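Local coordinates for protein lovastatin nonaketide synthase mokA (Monascus pilosus, PDB 6AD3) that builds the nonaketide of monacolin K (lovastatin) as an iterative type I polyketide synthase, represented here by its condensation domain, at residues A257-W262 against Y408-E413; P278-G283 against R497-S502; E318-H323 against M328-A333; Y335-A340 against I504-M509. The protein carries 1 engineered substitution. One frame throughout, in Å; residues are numbered along the deposited sequence.

How the contacts relate
All four contacts lie in the condensation domain. Contacts 2, 3 and 4 form one connected group. Contacts 2 and 4 share helix 495-512, with centres 11 Å apart. Contacts 3 and 4 share helix 327-343, with centres 13 Å apart. Phe499 links contact 2 to Leu338 of contact 4, and Leu507 of contact 4 meets Tyr331 of contact 3. Contact 1 stands apart, its centre 28 to 31 Å from the others, beside edge strand 371-377. Along the chain, contacts 1 and 2 cross and both span contact 3. Contact 4 crosses both and follows contact 3. Contacts 2 and 4 bring helix 495-512 back to a loop and a helix far earlier in the chain, while contact 3 joins neighbouring helices.

Contact 1: A257-W262 against Y408-E413; sequences ADLAYW and YGVLLE
Leu259 and Leu411 mark the closest backbone approach, with CA atoms 6.9 Å apart, where helix segments 257-262 and 408-413 cross at -62° with their axes 10.7 Å apart. The contact is wholly apolar. Leu411 holds CG anti to the backbone N (chi1 -176°), which extends its branched end toward the other helix. Both methyls come up to Trp262 CB from the same side, CD2 of Leu411 at 3.7 Å and CD1 at 3.8 Å. The indole itself leads away, and Leu411 CD2 approaches that ring obliquely. Leu259 uses one branch: its CD2 meets Val410 CG2 at 4.1 Å, and the two side chains cross at about a right angle. Leu259 CD2 also lies 4.4 Å from Leu411 CD1. Within segment 257-262, Tyr261 CD2 stands 3.6 Å above the centre of one face of the Trp262 indole. That ring is held by the bond from NE1 to His403 O, by Tyr261, and by Pro374 and Leu375. The two short helices pack beside edge strand 371-377, where Leu411 touches Pro374; Val410 touches Leu80 of helix 80-91. With no polar bond between the segments, the contact rests on apolar packing.

Contact 2: P278-G283 against R497-S502; sequences PRMLLG and RAFLES
Met280 and Phe499 form a Met-aromatic contact between a loop and a helix. Met280 SD lies 3.5 Å from Phe499 CE2 and 3.7 Å from Phe499 CD2. It is 4.6 Å from the ring centroid and 67° off the ring normal. The sulfur therefore comes obliquely to one side of the phenyl group. The two side chains cross at about a right angle. The thioether chain bends at its last torsion (chi3 -74°), which keeps the terminal methyl near the ring: CE of Met280 is 4.2 Å from CD2 of Phe499. Phe499 reaches out from the helix to meet the sulfur.

The remaining packing is aliphatic. Leu282 points toward the helix. Its CD1 sits at the edge of the Phe499 ring, near the ring plane, and is 4.4 Å from Phe499 CB. Helix 327-343 adds further cover, with Leu342 touching both Leu282 and Phe499.

Polar bonds do not join the two segments, but they fix the loop close by. Met280 N is hydrogen-bonded to Tyr491 OH, and the backbone of Leu281 is bonded to that of Leu342. These bonds probably help to hold the loop where Met280 and Leu282 point toward the helix.

Phe499 also touches Val484 of strand 481-487, and Met280 touches Leu486 of the same strand. The loop before strand 301-307 thus packs against helix 495-512, with helix 327-343 and strand 481-487 next to it, in the chloramphenicol acetyltransferase-like alpha/beta fold of condensation domains.

Contact 3: E318-H323 against M328-A333; sequences ERSRKH and MQFYLA
The Phe330 ring is approached obliquely by Ser320 OG and Arg319 CB, across two consecutive helices, 310-322 and 327-343, joined by a short loop in the condensation domain. Phe386 meets the same ring with its plane at about 50°. The imidazole of His323 has Arg319 O at its edge and in its plane. The guanidinium of Arg321 has Glu318 O over one face, offset toward the rim. The Glu318 carboxylate lies at its edge, with OE2 in the guanidinium plane but met from above the carboxylate plane. That salt bridge lies within one helix, and its shorter arm is doubtfully short. Across the helices, Ser320 OG is 3.4 Å from Phe330 CB and 3.6 Å from Phe330 CD2. The hydroxyl is hydrogen-bonded to Ile316 O, and it meets Phe330 by van der Waals contact. A chi1 of -165° brings the Phe330 ring to helix 310-322. Arg319 contributes only the base of its chain, CB lying 4.3 Å from CE2 of Phe330. At the end of the first helix, Arg319 O takes two bonds from opposite faces of its carbonyl plane: His323 N at 3.1 Å, and His323 ND1 at 2.7 Å with an N-H...O angle of 164°.

Contact 4: Y335-A340 against I504-M509; sequences YHVLLA and ISILSM
Two helices of the layer that packs on the six-stranded mixed sheet meet here, and Ile506 bridges them to Val337 and Leu338. The CA atoms of Leu338 and Ile506 are 7.5 Å apart. One methyl does the touching. Ile506 CD1 comes to 3.7 Å from Val337 CG1 and to 4.3 Å from Leu338 CB. It also lies 4.2 Å from Leu338 N, so it rests against backbone as well as side chain. Ile506 has an unusual first torsion (chi1 -134°), with the rest of its chain extended, and this sends CD1 across to helix 327-343. The Val337 and Ile506 side chains meet at a slant, while Leu338 offers its CB to the same methyl. No polar group joins the segments. Arg341, further along helix 327-343, also touches Ile506, and Leu518 lies against Val337. On the side of helix 327-343 toward the sheet, Leu339 CD1 stands 3.7 Å above the centre of the Tyr335 ring, and both residues touch strand 348-354. Such apolar helix-helix packing beside a mixed sheet belongs to the alpha/beta fold that condensation domains share with chloramphenicol acetyltransferase.

Contact 1: A257-W262 against Y408-E413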
# COMPACT_ATOMS: atom_id res chain seq x y z
N ALA A 257 -4.74 -17.69 17.99
CA ALA A 257 -3.63 -17.18 18.83
C ALA A 257 -3.12 -15.82 18.34
O ALA A 257 -2.80 -14.92 19.15
CB ALA A 257 -2.50 -18.18 18.87
N ASP A 258 -3.14 -15.62 17.02
CA ASP A 258 -2.75 -14.34 16.44
C ASP A 258 -3.77 -13.27 16.76
O ASP A 258 -3.41 -12.14 17.17
CB ASP A 258 -2.55 -14.46 14.93
CG ASP A 258 -1.40 -15.39 14.57
OD1 ASP A 258 -0.46 -15.53 15.35
OD2 ASP A 258 -1.47 -16.03 13.50
N LEU A 259 -5.03 -13.62 16.65
CA LEU A 259 -6.10 -12.73 17.03
C LEU A 259 -6.04 -12.31 18.50
O LEU A 259 -6.18 -11.14 18.81
CB LEU A 259 -7.46 -13.36 16.70
CG LEU A 259 -7.84 -13.30 15.23
CD1 LEU A 259 -9.03 -14.22 14.99
CD2 LEU A 259 -8.12 -11.89 14.76
N ALA A 260 -5.71 -13.25 19.38
CA ALA A 260 -5.63 -12.94 20.81
C ALA A 260 -4.45 -12.01 21.08
O ALA A 260 -4.55 -11.12 21.92
CB ALA A 260 -5.50 -14.22 21.65
N TYR A 261 -3.37 -12.18 20.33
CA TYR A 261 -2.21 -11.29 20.45
C TYR A 261 -2.60 -9.86 20.13
O TYR A 261 -2.34 -8.95 20.90
CB TYR A 261 -1.10 -11.74 19.52
CG TYR A 261 0.04 -10.78 19.43
CD1 TYR A 261 1.05 -10.80 20.37
CD2 TYR A 261 0.13 -9.86 18.39
CE1 TYR A 261 2.15 -9.96 20.26
CE2 TYR A 261 1.21 -8.99 18.28
CZ TYR A 261 2.19 -9.02 19.24
OH TYR A 261 3.29 -8.19 19.15
N TRP A 262 -3.24 -9.67 18.99
CA TRP A 262 -3.64 -8.31 18.61
C TRP A 262 -4.76 -7.76 19.47
O TRP A 262 -4.76 -6.58 19.81
CB TRP A 262 -4.01 -8.24 17.12
CG TRP A 262 -2.87 -8.54 16.23
CD1 TRP A 262 -2.70 -9.64 15.49
CD2 TRP A 262 -1.73 -7.71 15.97
NE1 TRP A 262 -1.52 -9.57 14.78
CE2 TRP A 262 -0.90 -8.40 15.09
CE3 TRP A 262 -1.28 -6.48 16.49
CZ2 TRP A 262 0.34 -7.91 14.67
CZ3 TRP A 262 -0.08 -5.98 16.05
CH2 TRP A 262 0.71 -6.67 15.11
N TYR A 408 -6.24 -7.29 8.59
CA TYR A 408 -6.58 -6.30 9.64
C TYR A 408 -8.11 -6.08 9.74
O TYR A 408 -8.64 -5.82 10.81
CB TYR A 408 -5.85 -4.97 9.46
CG TYR A 408 -6.38 -4.12 8.35
CD1 TYR A 408 -6.03 -4.37 7.03
CD2 TYR A 408 -7.15 -3.03 8.61
CE1 TYR A 408 -6.50 -3.57 5.98
CE2 TYR A 408 -7.66 -2.23 7.58
CZ TYR A 408 -7.24 -2.47 6.27
OH TYR A 408 -7.80 -1.71 5.27
N GLY A 409 -8.83 -6.22 8.61
CA GLY A 409 -10.28 -6.06 8.63
C GLY A 409 -10.97 -7.07 9.53
O GLY A 409 -11.99 -6.76 10.18
N VAL A 410 -10.42 -8.28 9.62
CA VAL A 410 -11.04 -9.22 10.58
C VAL A 410 -10.77 -8.86 12.02
O VAL A 410 -11.69 -8.92 12.85
CB VAL A 410 -10.92 -10.74 10.27
CG1 VAL A 410 -10.20 -11.09 9.02
CG2 VAL A 410 -10.56 -11.59 11.49
N LEU A 411 -9.61 -8.27 12.30
CA LEU A 411 -9.36 -7.69 13.65
C LEU A 411 -10.31 -6.55 13.95
O LEU A 411 -10.91 -6.47 15.03
CB LEU A 411 -7.93 -7.19 13.76
CG LEU A 411 -7.56 -6.67 15.13
CD1 LEU A 411 -7.64 -7.76 16.18
CD2 LEU A 411 -6.17 -6.05 15.12
N LEU A 412 -10.40 -5.61 13.04
CA LEU A 412 -11.28 -4.49 13.24
C LEU A 412 -12.72 -4.94 13.59
O LEU A 412 -13.35 -4.37 14.50
CB LEU A 412 -11.31 -3.64 11.98
CG LEU A 412 -10.46 -2.38 11.93
CD1 LEU A 412 -9.39 -2.18 12.94
CD2 LEU A 412 -10.04 -2.01 10.53
N GLU A 413 -13.22 -5.92 12.85
CA GLU A 413 -14.57 -6.42 13.08
C GLU A 413 -14.69 -7.05 14.44
O GLU A 413 -15.62 -6.77 15.20
CB GLU A 413 -14.97 -7.44 12.02
CG GLU A 413 -16.29 -8.13 12.35
CD GLU A 413 -16.90 -8.82 11.15
OE1 GLU A 413 -18.10 -8.62 10.87
OE2 GLU A 413 -16.16 -9.54 10.45

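Contact 2: P278-G283 against R497-S502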
# COMPACT_ATOMS: atom_id res chain seq x y z
N PRO A 278 -3.61 12.62 17.98
CA PRO A 278 -3.92 14.06 17.93
C PRO A 278 -3.56 14.71 16.62
O PRO A 278 -2.82 14.14 15.79
CB PRO A 278 -3.06 14.64 19.07
CG PRO A 278 -2.96 13.50 20.03
CD PRO A 278 -2.75 12.30 19.13
N ARG A 279 -4.07 15.92 16.40
CA ARG A 279 -3.56 16.74 15.31
C ARG A 279 -2.09 17.05 15.54
O ARG A 279 -1.67 17.31 16.66
CB ARG A 279 -4.38 18.05 15.18
CG ARG A 279 -4.02 18.85 13.93
CD ARG A 279 -5.00 20.01 13.69
NE ARG A 279 -5.08 20.90 14.84
CZ ARG A 279 -4.18 21.85 15.13
NH1 ARG A 279 -3.09 22.01 14.38
NH2 ARG A 279 -4.37 22.64 16.19
N MET A 280 -1.29 16.95 14.49
CA MET A 280 0.13 17.31 14.57
C MET A 280 0.30 18.81 14.42
O MET A 280 -0.33 19.43 13.59
CB MET A 280 0.94 16.62 13.47
CG MET A 280 0.94 15.10 13.56
SD MET A 280 1.87 14.41 12.19
CE MET A 280 0.71 14.66 10.83
N LEU A 281 1.21 19.38 15.21
CA LEU A 281 1.48 20.80 15.12
C LEU A 281 2.66 21.07 14.18
O LEU A 281 3.80 20.74 14.47
CB LEU A 281 1.74 21.37 16.52
CG LEU A 281 0.70 20.92 17.58
CD1 LEU A 281 1.02 21.54 18.94
CD2 LEU A 281 -0.73 21.25 17.17
N LEU A 282 2.31 21.47 12.97
CA LEU A 282 3.26 21.52 11.88
C LEU A 282 3.87 22.89 11.62
O LEU A 282 5.08 23.01 11.46
CB LEU A 282 2.64 20.95 10.61
CG LEU A 282 2.93 19.50 10.22
CD1 LEU A 282 3.99 18.81 11.03
CD2 LEU A 282 1.69 18.66 10.10
N GLY A 283 3.09 23.95 11.65
CA GLY A 283 1.65 23.97 11.52
C GLY A 283 1.50 24.94 10.35
O GLY A 283 2.50 25.18 9.67
N ARG A 497 4.90 18.61 3.09
CA ARG A 497 6.30 19.00 2.95
C ARG A 497 6.95 19.39 4.29
O ARG A 497 8.12 19.06 4.54
CB ARG A 497 6.47 20.13 1.95
CG ARG A 497 7.94 20.32 1.58
CD ARG A 497 8.09 21.22 0.40
NE ARG A 497 7.53 20.63 -0.81
CZ ARG A 497 8.06 19.61 -1.46
NH1 ARG A 497 9.17 19.03 -1.02
NH2 ARG A 497 7.49 19.16 -2.57
N ALA A 498 6.20 20.06 5.17
CA ALA A 498 6.72 20.42 6.48
C ALA A 498 7.02 19.15 7.33
O ALA A 498 8.07 19.02 7.92
CB ALA A 498 5.74 21.35 7.20
N PHE A 499 6.13 18.17 7.27
CA PHE A 499 6.38 16.89 7.93
C PHE A 499 7.57 16.15 7.35
O PHE A 499 8.43 15.67 8.07
CB PHE A 499 5.14 15.99 7.86
CG PHE A 499 5.28 14.72 8.65
CD1 PHE A 499 5.88 13.61 8.09
CD2 PHE A 499 4.79 14.63 9.93
CE1 PHE A 499 6.01 12.44 8.82
CE2 PHE A 499 4.90 13.44 10.64
CZ PHE A 499 5.54 12.35 10.09
N LEU A 500 7.63 16.11 6.04
CA LEU A 500 8.71 15.42 5.36
C LEU A 500 10.06 16.06 5.67
O LEU A 500 11.05 15.34 5.93
CB LEU A 500 8.41 15.42 3.86
CG LEU A 500 9.33 14.83 2.83
CD1 LEU A 500 9.67 13.41 3.19
CD2 LEU A 500 8.66 14.91 1.48
N GLU A 501 10.10 17.39 5.74
CA GLU A 501 11.33 18.08 6.07
C GLU A 501 11.76 17.75 7.49
O GLU A 501 12.94 17.58 7.76
CB GLU A 501 11.16 19.60 5.91
CG GLU A 501 11.15 20.03 4.44
CD GLU A 501 10.86 21.52 4.24
OE1 GLU A 501 11.02 21.97 3.08
OE2 GLU A 501 10.29 22.19 5.16
N SER A 502 10.80 17.79 8.42
CA SER A 502 11.09 17.42 9.83
C SER A 502 11.56 15.98 9.99
O SER A 502 12.44 15.68 10.79
CB SER A 502 9.89 17.70 10.72
OG SER A 502 9.69 19.09 10.84

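Contact 3: E318-H323 against M328-A333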
# COMPACT_ATOMS: atom_id res chain seq x y z
N GLU A 318 24.50 1.77 8.30
CA GLU A 318 25.61 1.45 9.23
C GLU A 318 25.11 1.29 10.65
O GLU A 318 25.45 0.32 11.33
CB GLU A 318 26.71 2.52 9.18
CG GLU A 318 27.35 2.62 7.82
CD GLU A 318 27.84 1.27 7.30
OE1 GLU A 318 27.15 0.64 6.44
OE2 GLU A 318 28.83 0.79 7.85
N ARG A 319 24.38 2.29 11.14
CA ARG A 319 23.94 2.30 12.54
C ARG A 319 22.85 1.20 12.78
O ARG A 319 22.85 0.58 13.82
CB ARG A 319 23.42 3.70 12.95
CG ARG A 319 24.41 4.90 12.79
CD ARG A 319 25.88 4.61 13.07
NE ARG A 319 26.18 4.50 14.51
CZ ARG A 319 26.59 5.49 15.29
NH1 ARG A 319 26.78 6.73 14.82
NH2 ARG A 319 26.71 5.26 16.58
N SER A 320 22.03 0.91 11.78
CA SER A 320 21.09 -0.21 11.85
C SER A 320 21.84 -1.55 12.06
O SER A 320 21.60 -2.27 13.04
CB SER A 320 20.23 -0.26 10.60
OG SER A 320 19.38 0.88 10.60
N ARG A 321 22.84 -1.79 11.24
CA ARG A 321 23.59 -3.01 11.37
C ARG A 321 24.21 -3.08 12.74
O ARG A 321 24.22 -4.12 13.36
CB ARG A 321 24.66 -3.14 10.27
CG ARG A 321 25.45 -4.45 10.41
CD ARG A 321 26.68 -4.50 9.52
NE ARG A 321 26.50 -3.63 8.40
CZ ARG A 321 27.07 -2.44 8.27
NH1 ARG A 321 28.09 -2.11 9.06
NH2 ARG A 321 26.73 -1.67 7.25
N LYS A 322 24.78 -1.99 13.21
CA LYS A 322 25.53 -2.08 14.47
C LYS A 322 24.61 -2.32 15.65
O LYS A 322 25.03 -2.88 16.67
CB LYS A 322 26.38 -0.84 14.68
CG LYS A 322 27.49 -0.71 13.66
CD LYS A 322 28.60 0.21 14.15
CE LYS A 322 28.36 1.66 13.75
NZ LYS A 322 29.62 2.46 13.89
N HIS A 323 23.33 -1.92 15.53
CA HIS A 323 22.32 -2.26 16.52
C HIS A 323 21.60 -3.57 16.28
O HIS A 323 20.60 -3.85 16.96
CB HIS A 323 21.29 -1.13 16.64
CG HIS A 323 21.86 0.13 17.21
ND1 HIS A 323 22.63 1.00 16.47
CD2 HIS A 323 21.74 0.69 18.44
CE1 HIS A 323 22.99 2.02 17.23
NE2 HIS A 323 22.49 1.84 18.43
N MET A 328 14.68 -0.56 7.69
CA MET A 328 13.23 -0.38 7.86
C MET A 328 12.87 -0.03 9.29
O MET A 328 12.11 0.92 9.53
CB MET A 328 12.45 -1.62 7.46
CG MET A 328 10.93 -1.39 7.50
SD MET A 328 10.17 -1.68 9.14
CE MET A 328 9.71 -3.41 8.98
N GLN A 329 13.48 -0.72 10.24
CA GLN A 329 13.16 -0.50 11.63
C GLN A 329 13.64 0.85 12.11
O GLN A 329 12.98 1.48 12.91
CB GLN A 329 13.72 -1.60 12.49
CG GLN A 329 13.02 -2.92 12.25
CD GLN A 329 13.90 -4.14 12.58
OE1 GLN A 329 15.07 -4.01 12.93
NE2 GLN A 329 13.36 -5.31 12.30
N PHE A 330 14.74 1.33 11.54
CA PHE A 330 15.24 2.69 11.82
C PHE A 330 14.25 3.76 11.29
O PHE A 330 13.83 4.69 12.03
CB PHE A 330 16.63 2.88 11.15
CG PHE A 330 17.41 4.10 11.67
CD1 PHE A 330 16.98 5.40 11.39
CD2 PHE A 330 18.61 3.94 12.31
CE1 PHE A 330 17.73 6.50 11.79
CE2 PHE A 330 19.33 5.01 12.74
CZ PHE A 330 18.89 6.30 12.50
N TYR A 331 13.79 3.59 10.05
CA TYR A 331 12.86 4.54 9.48
C TYR A 331 11.54 4.56 10.33
O TYR A 331 10.95 5.62 10.56
CB TYR A 331 12.60 4.20 8.01
CG TYR A 331 13.77 4.46 7.12
CD1 TYR A 331 14.19 5.76 6.86
CD2 TYR A 331 14.46 3.41 6.47
CE1 TYR A 331 15.30 6.01 6.10
CE2 TYR A 331 15.56 3.67 5.65
CZ TYR A 331 15.94 5.00 5.43
OH TYR A 331 17.05 5.33 4.67
N LEU A 332 11.10 3.37 10.76
CA LEU A 332 9.84 3.24 11.51
C LEU A 332 10.00 3.89 12.89
O LEU A 332 9.17 4.66 13.33
CB LEU A 332 9.48 1.77 11.66
CG LEU A 332 8.32 1.52 12.64
CD1 LEU A 332 7.04 2.18 12.18
CD2 LEU A 332 8.11 0.03 12.80
N ALA A 333 11.12 3.61 13.54
CA ALA A 333 11.38 4.18 14.84
C ALA A 333 11.44 5.70 14.79
O ALA A 333 10.91 6.35 15.66
CB ALA A 333 12.69 3.59 15.44

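Contact 4: Y335-A340 against I504-M509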
# COMPACT_ATOMS: atom_id res chain seq x y z
N TYR A 335 10.01 7.60 12.53
CA TYR A 335 8.66 8.05 12.22
C TYR A 335 7.83 8.12 13.49
O TYR A 335 7.15 9.12 13.75
CB TYR A 335 8.04 7.09 11.21
CG TYR A 335 6.61 7.36 10.83
CD1 TYR A 335 6.25 8.52 10.22
CD2 TYR A 335 5.73 6.30 10.76
CE1 TYR A 335 4.97 8.68 9.69
CE2 TYR A 335 4.45 6.45 10.23
CZ TYR A 335 4.08 7.65 9.73
OH TYR A 335 2.80 7.80 9.19
N HIS A 336 7.92 7.07 14.31
CA HIS A 336 7.23 7.06 15.59
C HIS A 336 7.66 8.24 16.45
O HIS A 336 6.81 8.93 17.04
CB HIS A 336 7.49 5.75 16.33
CG HIS A 336 7.07 5.80 17.76
ND1 HIS A 336 7.97 6.02 18.78
CD2 HIS A 336 5.84 5.85 18.32
CE1 HIS A 336 7.32 6.16 19.92
NE2 HIS A 336 6.02 6.07 19.67
N VAL A 337 8.98 8.47 16.55
CA VAL A 337 9.47 9.59 17.38
C VAL A 337 8.95 10.95 16.91
O VAL A 337 8.48 11.74 17.70
CB VAL A 337 11.00 9.63 17.41
CG1 VAL A 337 11.49 10.89 18.09
CG2 VAL A 337 11.53 8.37 18.11
N LEU A 338 8.89 11.16 15.60
CA LEU A 338 8.41 12.41 15.09
C LEU A 338 6.91 12.57 15.36
O LEU A 338 6.44 13.64 15.75
CB LEU A 338 8.70 12.50 13.59
CG LEU A 338 8.24 13.80 12.95
CD1 LEU A 338 8.79 15.02 13.68
CD2 LEU A 338 8.66 13.81 11.49
N LEU A 339 6.14 11.49 15.19
CA LEU A 339 4.73 11.55 15.46
C LEU A 339 4.49 11.89 16.92
O LEU A 339 3.59 12.67 17.25
CB LEU A 339 4.05 10.24 15.10
CG LEU A 339 3.95 9.96 13.59
CD1 LEU A 339 3.54 8.51 13.36
CD2 LEU A 339 2.94 10.86 12.95
N ALA A 340 5.24 11.24 17.81
CA ALA A 340 5.09 11.53 19.24
C ALA A 340 5.43 13.00 19.51
O ALA A 340 4.73 13.67 20.31
CB ALA A 340 5.97 10.61 20.07
N ILE A 504 13.10 14.14 7.58
CA ILE A 504 14.45 14.04 7.03
C ILE A 504 15.47 14.60 8.03
O ILE A 504 16.54 13.98 8.29
CB ILE A 504 14.55 14.76 5.67
CG1 ILE A 504 13.78 13.94 4.63
CG2 ILE A 504 16.01 14.94 5.25
CD1 ILE A 504 13.56 14.67 3.33
N SER A 505 15.12 15.72 8.64
CA SER A 505 15.97 16.27 9.72
C SER A 505 16.21 15.28 10.86
O SER A 505 17.35 15.11 11.35
CB SER A 505 15.40 17.61 10.23
OG SER A 505 15.49 18.61 9.21
N ILE A 506 15.16 14.62 11.29
CA ILE A 506 15.26 13.71 12.42
C ILE A 506 16.05 12.45 12.06
O ILE A 506 16.83 11.96 12.86
CB ILE A 506 13.84 13.40 13.05
CG1 ILE A 506 13.91 13.52 14.57
CG2 ILE A 506 13.32 12.06 12.63
CD1 ILE A 506 12.62 13.12 15.30
N LEU A 507 15.92 11.99 10.81
CA LEU A 507 16.72 10.87 10.31
C LEU A 507 18.18 11.26 10.25
O LEU A 507 19.04 10.50 10.66
CB LEU A 507 16.30 10.47 8.89
CG LEU A 507 14.94 9.79 8.76
CD1 LEU A 507 14.58 9.71 7.27
CD2 LEU A 507 14.94 8.40 9.37
N SER A 508 18.44 12.48 9.80
CA SER A 508 19.81 12.91 9.69
C SER A 508 20.44 13.02 11.10
O SER A 508 21.59 12.61 11.32
CB SER A 508 19.87 14.26 8.96
OG SER A 508 21.23 14.68 8.90
N MET A 509 19.68 13.55 12.05
CA MET A 509 20.24 13.77 13.38
C MET A 509 20.49 12.45 14.11
O MET A 509 21.57 12.23 14.68
CB MET A 509 19.30 14.69 14.18
CG MET A 509 19.65 14.89 15.62
SD MET A 509 18.43 15.93 16.49
CE MET A 509 17.03 14.81 16.59